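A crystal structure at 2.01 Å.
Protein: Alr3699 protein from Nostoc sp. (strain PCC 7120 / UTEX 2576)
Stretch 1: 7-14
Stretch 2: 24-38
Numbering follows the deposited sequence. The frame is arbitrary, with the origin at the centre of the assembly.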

# COMPACT_ATOMS: atom_id res chain seq x y z
N MET A 7 14.68 -6.53 20.72
CA MET A 7 13.61 -6.67 19.69
C MET A 7 12.36 -5.91 20.17
O MET A 7 11.68 -6.36 21.11
N LYS A 8 12.06 -4.80 19.50
CA LYS A 8 10.76 -4.11 19.63
C LYS A 8 9.78 -4.61 18.60
O LYS A 8 10.11 -4.71 17.38
N ILE A 9 8.56 -4.93 19.07
CA ILE A 9 7.54 -5.45 18.18
C ILE A 9 6.42 -4.49 17.96
O ILE A 9 5.89 -3.94 18.95
N LEU A 10 6.05 -4.31 16.68
CA LEU A 10 4.88 -3.64 16.36
C LEU A 10 3.83 -4.70 15.95
O LEU A 10 3.92 -5.31 14.88
N PHE A 11 2.84 -4.88 16.80
CA PHE A 11 1.74 -5.82 16.62
C PHE A 11 0.70 -5.00 15.93
O PHE A 11 0.53 -3.81 16.29
N LEU A 12 0.03 -5.62 14.97
CA LEU A 12 -1.04 -4.99 14.26
C LEU A 12 -2.28 -5.83 14.24
O LEU A 12 -2.26 -7.06 14.03
N ASP A 13 -3.42 -5.19 14.44
CA ASP A 13 -4.66 -5.96 14.50
C ASP A 13 -5.83 -5.09 14.03
O ASP A 13 -6.00 -3.97 14.47
N GLN A 14 -6.67 -5.62 13.13
CA GLN A 14 -7.62 -4.74 12.44
C GLN A 14 -8.80 -4.33 13.33
O GLN A 14 -9.44 -3.32 13.08
N CYS A 24 -6.17 -13.59 22.32
CA CYS A 24 -4.89 -14.32 22.21
C CYS A 24 -3.71 -13.31 22.13
O CYS A 24 -2.66 -13.54 22.72
N LEU A 25 -3.91 -12.20 21.42
CA LEU A 25 -2.87 -11.18 21.28
C LEU A 25 -2.52 -10.54 22.64
O LEU A 25 -1.36 -10.24 22.88
N ILE A 26 -3.48 -10.42 23.56
CA ILE A 26 -3.15 -9.95 24.93
C ILE A 26 -2.00 -10.78 25.51
O ILE A 26 -0.96 -10.26 25.99
N ASP A 27 -2.22 -12.09 25.47
CA ASP A 27 -1.31 -13.11 25.98
C ASP A 27 0.01 -13.16 25.22
O ASP A 27 1.12 -13.28 25.82
N ILE A 28 -0.07 -13.01 23.91
CA ILE A 28 1.19 -13.01 23.09
C ILE A 28 2.05 -11.76 23.40
O ILE A 28 3.23 -11.86 23.57
N ALA A 29 1.39 -10.61 23.55
CA ALA A 29 2.02 -9.32 23.74
C ALA A 29 2.54 -8.99 25.16
O ALA A 29 3.55 -8.25 25.32
N LYS A 30 1.95 -9.57 26.19
CA LYS A 30 2.31 -9.20 27.55
C LYS A 30 3.77 -9.31 27.88
O LYS A 30 4.28 -8.41 28.51
N PRO A 31 4.45 -10.41 27.45
CA PRO A 31 5.86 -10.56 27.70
C PRO A 31 6.69 -9.46 27.05
O PRO A 31 7.88 -9.29 27.40
N TYR A 32 6.08 -8.74 26.11
CA TYR A 32 6.86 -7.77 25.28
C TYR A 32 6.37 -6.35 25.55
O TYR A 32 6.77 -5.40 24.87
N ARG A 33 5.55 -6.19 26.59
CA ARG A 33 4.87 -4.99 26.74
C ARG A 33 5.78 -3.78 27.06
O ARG A 33 5.29 -2.67 26.92
N ASP A 34 7.04 -3.97 27.47
CA ASP A 34 7.97 -2.84 27.62
C ASP A 34 8.67 -2.48 26.30
O ASP A 34 9.43 -1.53 26.21
N ARG A 35 8.42 -3.25 25.26
CA ARG A 35 9.09 -3.03 24.00
C ARG A 35 8.15 -3.39 22.82
O ARG A 35 8.57 -3.97 21.79
N ALA A 36 6.89 -3.08 22.99
CA ALA A 36 5.92 -3.30 21.93
C ALA A 36 4.87 -2.24 21.88
O ALA A 36 4.77 -1.48 22.81
N LEU A 37 4.15 -2.19 20.75
CA LEU A 37 3.03 -1.34 20.49
C LEU A 37 2.01 -2.18 19.74
O LEU A 37 2.36 -2.87 18.79
N VAL A 38 0.75 -2.18 20.17
CA VAL A 38 -0.33 -2.72 19.36
C VAL A 38 -1.07 -1.60 18.57
O VAL A 38 -1.67 -0.69 19.12

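How does the backbone fix which side chains can meet? Strand 9-13 runs parallel to strand 36-38 and nearly antiparallel to the helix at the start of the second stretch, so strand, helix and strand follow one another, with the two strands parallel and the helix running back. Ile 9 N donates to Arg 35 O (2.9 Å), Leu 37 N to Ile 9 O (3.1 Å) and Phe 11 N to Leu 37 O (2.9 Å). This ladder pairs Ile 9 with Ala 36, Leu 10 with Leu 37 and Phe 11 with Val 38. The first and third pairs share the sheet face that meets the helix, while Leu 10 and Leu 37 lie on the other.

What fills the space between sheet and helix? Chiefly Phe 11, the most extensively covered residue of the contact, whose m rotamer (chi2 -84°) carries its ring among side chains from helix, turn and strand. Ala 29 CB lies over one face of the Phe 11 ring, 4.2 Å from its centroid, in a CH-pi contact. Leu 25, with chi1 t and chi2 p, points toward the strand and brings its CD1 to 3.5 Å from Phe 11 CD1, and Ile 28 CG2 reaches Phe 11 CE1 at 3.9 Å. At the ring edge are Ala 36 CB, 3.7 Å from Phe 11 CE2, and Tyr 32 CD2, 4.2 Å from Phe 11 CZ. Val 38, a t rotamer, adds CG2 at 3.9 Å from Phe 11 CB.

Where do the remaining apolar side chains find partners? Ile 9, with chi1 m and chi2 t, extends CD1 over the face of the Tyr 32 ring, 4.1 Å from its centroid and only 10° off the normal, a well-centred CH-pi contact. Tyr 32 is itself an m rotamer pointing toward the strand. Ile 9 CB also lies 4.3 Å from Ala 36 CB, its bridge partner on the same face. On the other face, Leu 10 and Leu 37 both adopt chi1 t and chi2 p, and Leu 10 CD1 packs 4.1 Å from Leu 37 CB.

Which polar side chains take part? Arg 35 makes the one side-chain hydrogen bond across the contact: with chi1 p and then two t angles, it extends NH1 to Met 7 O at 2.8 Å, and the carbonyl meets the guanidinium near its plane, where the N-H groups point. Asp 13, a t rotamer, points toward the helix, but its OD2 merely touches Leu 25 CD2 at 3.9 Å and is hydrogen-bonded elsewhere in the structure.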

# COMPACT_ATOMS: atom_id res chain seq x y z
CB MET A 7 13.25 -8.14 19.45
CG MET A 7 12.06 -8.34 18.51
SD MET A 7 11.74 -10.03 17.91
CE MET A 7 13.36 -10.82 18.00
CB LYS A 8 10.92 -2.61 19.48
CG LYS A 8 11.87 -2.00 20.50
CD LYS A 8 12.09 -0.50 20.26
CE LYS A 8 10.96 0.34 20.88
NZ LYS A 8 10.78 1.70 20.26
CB ILE A 9 6.94 -6.78 18.70
CG1 ILE A 9 8.03 -7.79 18.99
CG2 ILE A 9 5.85 -7.31 17.73
CD1 ILE A 9 7.48 -9.18 19.37
CB LEU A 10 5.15 -2.52 15.26
CG LEU A 10 3.82 -1.96 14.68
CD1 LEU A 10 3.08 -1.15 15.70
CD2 LEU A 10 3.99 -1.11 13.42
CB PHE A 11 1.16 -6.35 17.94
CG PHE A 11 2.08 -7.24 18.74
CD1 PHE A 11 2.19 -8.61 18.45
CD2 PHE A 11 2.84 -6.73 19.80
CE1 PHE A 11 3.02 -9.43 19.17
CE2 PHE A 11 3.57 -7.60 20.60
CZ PHE A 11 3.72 -8.92 20.27
CB LEU A 12 -0.63 -4.74 12.79
CG LEU A 12 0.45 -3.73 12.51
CD1 LEU A 12 0.76 -3.74 10.99
CD2 LEU A 12 -0.05 -2.36 12.96
CB ASP A 13 -4.85 -6.52 15.91
CG ASP A 13 -6.02 -7.50 16.01
OD1 ASP A 13 -7.18 -7.12 15.68
OD2 ASP A 13 -5.82 -8.66 16.50
CB GLN A 14 -8.19 -5.40 11.17
CG GLN A 14 -9.26 -6.43 11.46
CD GLN A 14 -9.41 -7.44 10.29
OE1 GLN A 14 -8.44 -7.89 9.70
NE2 GLN A 14 -10.63 -7.78 9.98
CB CYS A 24 -4.89 -15.30 21.03
SG CYS A 24 -3.44 -16.38 20.90
CB LEU A 25 -3.32 -10.16 20.23
CG LEU A 25 -2.31 -9.01 19.92
CD1 LEU A 25 -1.05 -9.58 19.33
CD2 LEU A 25 -2.89 -7.95 18.97
CB ILE A 26 -4.37 -10.03 25.91
CG1 ILE A 26 -5.55 -9.18 25.43
CG2 ILE A 26 -3.97 -9.63 27.33
CD1 ILE A 26 -5.19 -7.79 25.00
CB ASP A 27 -2.01 -14.51 25.95
CG ASP A 27 -3.18 -14.62 26.98
OD1 ASP A 27 -3.08 -14.01 28.08
OD2 ASP A 27 -4.21 -15.24 26.66
CB ILE A 28 0.84 -13.08 21.61
CG1 ILE A 28 0.20 -14.41 21.22
CG2 ILE A 28 2.06 -12.88 20.76
CD1 ILE A 28 -0.65 -14.29 19.96
CB ALA A 29 1.05 -8.26 23.29
CB LYS A 30 1.48 -9.97 28.63
CG LYS A 30 0.27 -9.18 29.14
CD LYS A 30 -0.43 -9.83 30.34
CE LYS A 30 -1.32 -11.00 29.95
NZ LYS A 30 -2.22 -11.46 31.06
CB PRO A 31 6.21 -11.93 27.10
CG PRO A 31 4.93 -12.65 27.04
CD PRO A 31 3.87 -11.62 26.85
CB TYR A 32 6.70 -8.07 23.76
CG TYR A 32 7.19 -9.42 23.45
CD1 TYR A 32 8.57 -9.66 23.34
CD2 TYR A 32 6.30 -10.48 23.23
CE1 TYR A 32 9.08 -10.93 23.09
CE2 TYR A 32 6.78 -11.75 22.96
CZ TYR A 32 8.17 -11.98 22.89
OH TYR A 32 8.65 -13.25 22.71
CB ARG A 33 3.67 -5.10 27.69
CG ARG A 33 4.02 -5.08 29.13
CD ARG A 33 2.77 -5.24 29.94
NE ARG A 33 3.12 -5.08 31.34
CZ ARG A 33 2.31 -5.35 32.35
NH1 ARG A 33 2.73 -5.13 33.59
NH2 ARG A 33 1.07 -5.81 32.14
CB ASP A 34 9.02 -3.17 28.64
CG ASP A 34 9.68 -4.54 28.37
OD1 ASP A 34 9.14 -5.44 27.62
OD2 ASP A 34 10.78 -4.68 28.86
CB ARG A 35 10.41 -3.85 23.95
CG ARG A 35 10.23 -5.37 24.08
CD ARG A 35 11.57 -6.04 24.39
NE ARG A 35 11.57 -7.44 24.80
CZ ARG A 35 11.88 -8.51 24.07
NH1 ARG A 35 12.20 -8.48 22.80
NH2 ARG A 35 11.81 -9.67 24.63
CB ALA A 36 5.31 -4.68 22.10
CB LEU A 37 3.46 -0.15 19.61
CG LEU A 37 2.37 0.88 19.28
CD1 LEU A 37 1.67 1.40 20.52
CD2 LEU A 37 2.99 2.06 18.50
CB VAL A 38 -1.38 -3.51 20.18
CG1 VAL A 38 -2.44 -4.09 19.23
CG2 VAL A 38 -0.73 -4.64 20.94